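Local structure of aromatic amino acid aminotransferase I (Candida albicans WO-1, 6HNU) at residues Ala60-Gly72 / Lys346-Leu359. The protein probably catalyses transamination between aromatic L-amino acids and 2-oxoglutarate, using pyridoxal 5'-phosphate as cofactor, to give aromatic oxo-acids and L-glutamate. Sequence-based numbering, arbitrary orientation. Where two conformers were deposited one is given.
Sequences ADIPTPSFSGGIG and KWGHSGYLDWLIGL
W347 and W355 turn toward F67 by different rotations: W347 CG stands anti to its carbonyl carbon, W355 CG anti to its backbone N (chi1 177°), and together they bring two indoles, two helical turns apart, round one phenyl ring in an aromatic cluster. F67 drives its CZ corner over the six-membered ring of W347, an edge-to-face pair with planes at 68°. W355 in turn presents its edge to a face of F67, the planes now nearly perpendicular, while P65 CA covers the opposite face. At its rim F67 CE2 lies 3.4 Å from G351 O, in the ring plane. I71 packs on the far face of W355 from W347, its CB 3.8 Å from the centroid of the six-membered ring in a CH-pi contact; its CD1 reaches L359 CD1. The absence of side chains at G351 and G358 lets the loop come close, P65 CG lying 3.7 Å from G351 CA and I71 CG2 3.8 Å from G358 CA. Two polar links cross: W347 NE1 donates to P63 O (2.9 Å), bent at 140° and tilted from the carbonyl plane, and, in one of two S66 conformers, S66 OG donates to D354 OD2 from above the carboxylate plane. D354 OD1 is hydrogen-bonded to H272 NE2, and W355 NE1 to V301 O. The L359 side chain is about 9 Å from that of Y249, of the pyridoxal 5'-phosphate site. The contact thus lays the loop after strand 57-62 along the long helix 334-377, with helices 112-126 and 272-278 beside that helix; strand 57-62 pairs with strand 81-86 and, through A60 and D61, with a strand of the second subunit.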
# COMPACT_ATOMS: atom_id res chain seq x y z
N ALA B 60 -6.94 -18.45 12.41
CA ALA B 60 -6.05 -19.17 11.49
C ALA B 60 -5.52 -20.43 12.17
O ALA B 60 -5.32 -20.43 13.39
CB ALA B 60 -4.92 -18.28 11.06
N ASP B 61 -5.27 -21.48 11.37
CA ASP B 61 -4.59 -22.70 11.82
C ASP B 61 -3.15 -22.59 11.36
O ASP B 61 -2.93 -22.30 10.16
CB ASP B 61 -5.29 -23.93 11.27
CG ASP B 61 -6.64 -24.21 11.88
OD1 ASP B 61 -7.06 -23.47 12.84
OD2 ASP B 61 -7.25 -25.18 11.40
N ILE B 62 -2.21 -22.72 12.30
CA ILE B 62 -0.76 -22.51 12.07
C ILE B 62 0.02 -23.67 12.67
O ILE B 62 -0.48 -24.36 13.55
CB ILE B 62 -0.34 -21.15 12.66
CG1 ILE B 62 -0.29 -21.17 14.19
CG2 ILE B 62 -1.31 -20.08 12.12
CD1 ILE B 62 0.03 -19.81 14.82
N PRO B 63 1.26 -23.90 12.21
CA PRO B 63 2.10 -24.95 12.79
C PRO B 63 2.63 -24.59 14.18
O PRO B 63 2.49 -23.41 14.58
CB PRO B 63 3.21 -25.15 11.74
CG PRO B 63 3.30 -23.82 11.03
CD PRO B 63 1.88 -23.28 11.01
N THR B 64 3.19 -25.59 14.90
CA THR B 64 3.57 -25.47 16.33
C THR B 64 5.08 -25.57 16.48
O THR B 64 5.71 -26.49 15.96
CB THR B 64 2.82 -26.48 17.21
OG1 THR B 64 3.12 -27.79 16.73
CG2 THR B 64 1.33 -26.23 17.19
N PRO B 65 5.72 -24.62 17.21
CA PRO B 65 7.12 -24.76 17.52
C PRO B 65 7.31 -26.07 18.27
O PRO B 65 6.42 -26.45 19.04
CB PRO B 65 7.41 -23.57 18.42
CG PRO B 65 6.32 -22.56 18.11
CD PRO B 65 5.12 -23.40 17.77
N SER B 66 8.45 -26.75 18.07
CA SER B 66 9.63 -26.24 17.41
C SER B 66 9.71 -26.69 15.95
O SER B 66 10.83 -26.62 15.38
CB SER B 66 10.87 -26.65 18.18
OG SER B 66 10.85 -26.04 19.47
N PHE B 67 8.60 -27.11 15.34
CA PHE B 67 8.53 -27.53 13.91
C PHE B 67 9.48 -28.73 13.72
O PHE B 67 10.16 -28.84 12.67
CB PHE B 67 8.84 -26.36 12.97
CG PHE B 67 8.21 -25.07 13.44
CD1 PHE B 67 6.85 -24.83 13.29
CD2 PHE B 67 8.99 -24.08 14.01
CE1 PHE B 67 6.27 -23.67 13.79
CE2 PHE B 67 8.41 -22.91 14.47
CZ PHE B 67 7.06 -22.71 14.36
N SER B 68 9.42 -29.67 14.67
CA SER B 68 10.31 -30.87 14.68
C SER B 68 10.11 -31.70 13.39
O SER B 68 11.06 -32.36 12.97
CB SER B 68 10.10 -31.71 15.91
OG SER B 68 8.77 -32.18 15.98
N GLY B 69 8.93 -31.61 12.77
CA GLY B 69 8.62 -32.31 11.50
C GLY B 69 9.18 -31.58 10.29
O GLY B 69 9.02 -32.11 9.18
N GLY B 70 9.85 -30.44 10.48
CA GLY B 70 10.24 -29.55 9.37
C GLY B 70 9.15 -28.52 9.11
O GLY B 70 7.98 -28.82 9.38
N ILE B 71 9.52 -27.32 8.64
CA ILE B 71 8.57 -26.18 8.63
C ILE B 71 7.49 -26.41 7.57
O ILE B 71 6.41 -25.81 7.68
CB ILE B 71 9.28 -24.83 8.47
CG1 ILE B 71 10.01 -24.70 7.13
CG2 ILE B 71 10.20 -24.59 9.66
CD1 ILE B 71 10.42 -23.28 6.78
N GLY B 72 7.78 -27.29 6.61
CA GLY B 72 6.85 -27.71 5.56
C GLY B 72 5.97 -28.89 5.97
O GLY B 72 5.15 -29.32 5.12
N LYS B 346 1.95 -16.18 19.58
CA LYS B 346 1.61 -17.59 19.90
C LYS B 346 2.90 -18.42 19.87
O LYS B 346 3.16 -19.22 20.80
CB LYS B 346 0.55 -18.14 18.95
CG LYS B 346 0.16 -19.59 19.21
CD LYS B 346 -0.45 -19.77 20.59
CE LYS B 346 -0.78 -21.22 20.91
NZ LYS B 346 -1.32 -21.34 22.29
N TRP B 347 3.75 -18.17 18.87
CA TRP B 347 5.06 -18.84 18.76
C TRP B 347 6.02 -18.30 19.81
O TRP B 347 6.89 -19.05 20.31
CB TRP B 347 5.59 -18.64 17.34
CG TRP B 347 4.89 -19.38 16.26
CD1 TRP B 347 3.84 -20.25 16.33
CD2 TRP B 347 5.28 -19.34 14.89
NE1 TRP B 347 3.54 -20.72 15.08
CE2 TRP B 347 4.42 -20.18 14.18
CE3 TRP B 347 6.29 -18.66 14.21
CZ2 TRP B 347 4.53 -20.37 12.79
CZ3 TRP B 347 6.40 -18.83 12.84
CH2 TRP B 347 5.54 -19.69 12.15
N GLY B 348 5.87 -17.01 20.13
CA GLY B 348 6.83 -16.23 20.92
C GLY B 348 8.14 -16.03 20.18
O GLY B 348 8.33 -16.60 19.08
N HIS B 349 9.00 -15.20 20.70
CA HIS B 349 10.35 -15.02 20.11
C HIS B 349 11.03 -16.38 19.97
O HIS B 349 11.75 -16.63 18.96
CB HIS B 349 11.15 -14.05 20.95
CG HIS B 349 10.71 -12.67 20.71
ND1 HIS B 349 10.87 -12.07 19.49
CD2 HIS B 349 10.06 -11.80 21.51
CE1 HIS B 349 10.36 -10.87 19.53
NE2 HIS B 349 9.89 -10.66 20.79
N SER B 350 10.83 -17.26 20.95
CA SER B 350 11.50 -18.58 20.93
C SER B 350 11.04 -19.34 19.68
O SER B 350 11.88 -19.94 19.01
CB SER B 350 11.21 -19.36 22.22
OG SER B 350 12.01 -20.52 22.27
N GLY B 351 9.73 -19.41 19.47
CA GLY B 351 9.11 -20.13 18.35
C GLY B 351 9.48 -19.50 17.03
O GLY B 351 9.71 -20.23 16.08
N TYR B 352 9.54 -18.18 16.96
CA TYR B 352 9.88 -17.50 15.68
C TYR B 352 11.33 -17.88 15.36
O TYR B 352 11.65 -18.20 14.21
CB TYR B 352 9.67 -15.98 15.79
CG TYR B 352 9.84 -15.26 14.47
CD1 TYR B 352 9.15 -15.68 13.35
CD2 TYR B 352 10.63 -14.12 14.38
CE1 TYR B 352 9.30 -15.02 12.14
CE2 TYR B 352 10.77 -13.44 13.17
CZ TYR B 352 10.07 -13.88 12.06
OH TYR B 352 10.23 -13.27 10.85
N LEU B 353 12.22 -17.85 16.35
CA LEU B 353 13.61 -18.31 16.13
C LEU B 353 13.58 -19.76 15.64
O LEU B 353 14.35 -20.06 14.74
CB LEU B 353 14.42 -18.14 17.41
CG LEU B 353 14.76 -16.71 17.78
CD1 LEU B 353 15.44 -16.68 19.16
CD2 LEU B 353 15.65 -16.04 16.73
N ASP B 354 12.75 -20.64 16.23
CA ASP B 354 12.69 -22.04 15.76
C ASP B 354 12.31 -22.04 14.27
O ASP B 354 12.82 -22.91 13.49
CB ASP B 354 11.68 -22.88 16.56
CG ASP B 354 12.00 -23.11 18.03
OD1 ASP B 354 13.18 -23.18 18.37
OD2 ASP B 354 11.04 -23.30 18.80
N TRP B 355 11.37 -21.18 13.90
CA TRP B 355 10.89 -21.11 12.51
C TRP B 355 12.06 -20.70 11.60
O TRP B 355 12.25 -21.34 10.53
CB TRP B 355 9.70 -20.16 12.40
CG TRP B 355 9.25 -20.02 10.98
CD1 TRP B 355 9.62 -19.06 10.08
CD2 TRP B 355 8.39 -20.93 10.30
NE1 TRP B 355 8.97 -19.27 8.90
CE2 TRP B 355 8.23 -20.41 8.99
CE3 TRP B 355 7.68 -22.07 10.67
CZ2 TRP B 355 7.39 -21.01 8.05
CZ3 TRP B 355 6.86 -22.66 9.74
CH2 TRP B 355 6.72 -22.16 8.44
N LEU B 356 12.80 -19.67 11.99
CA LEU B 356 13.95 -19.15 11.20
C LEU B 356 15.07 -20.19 11.12
O LEU B 356 15.73 -20.29 10.06
CB LEU B 356 14.42 -17.84 11.82
CG LEU B 356 13.36 -16.76 11.92
CD1 LEU B 356 13.96 -15.53 12.57
CD2 LEU B 356 12.76 -16.41 10.55
N ILE B 357 15.23 -21.04 12.16
CA ILE B 357 16.27 -22.11 12.15
C ILE B 357 15.82 -23.24 11.20
O ILE B 357 16.66 -23.78 10.46
CB ILE B 357 16.52 -22.56 13.61
CG1 ILE B 357 17.34 -21.49 14.34
CG2 ILE B 357 17.18 -23.93 13.68
CD1 ILE B 357 17.21 -21.55 15.83
N GLY B 358 14.53 -23.55 11.18
CA GLY B 358 13.91 -24.50 10.24
C GLY B 358 14.05 -23.98 8.81
O GLY B 358 14.42 -24.76 7.90
N LEU B 359 13.82 -22.68 8.61
CA LEU B 359 13.96 -22.04 7.28
C LEU B 359 15.42 -22.18 6.81
O LEU B 359 15.62 -22.60 5.66
CB LEU B 359 13.47 -20.60 7.39
CG LEU B 359 13.32 -19.81 6.10
CD1 LEU B 359 12.30 -20.46 5.17
CD2 LEU B 359 12.89 -18.37 6.40
O HOH W 1 13.62 -25.44 14.32
O HOH W 2 12.54 -27.33 8.52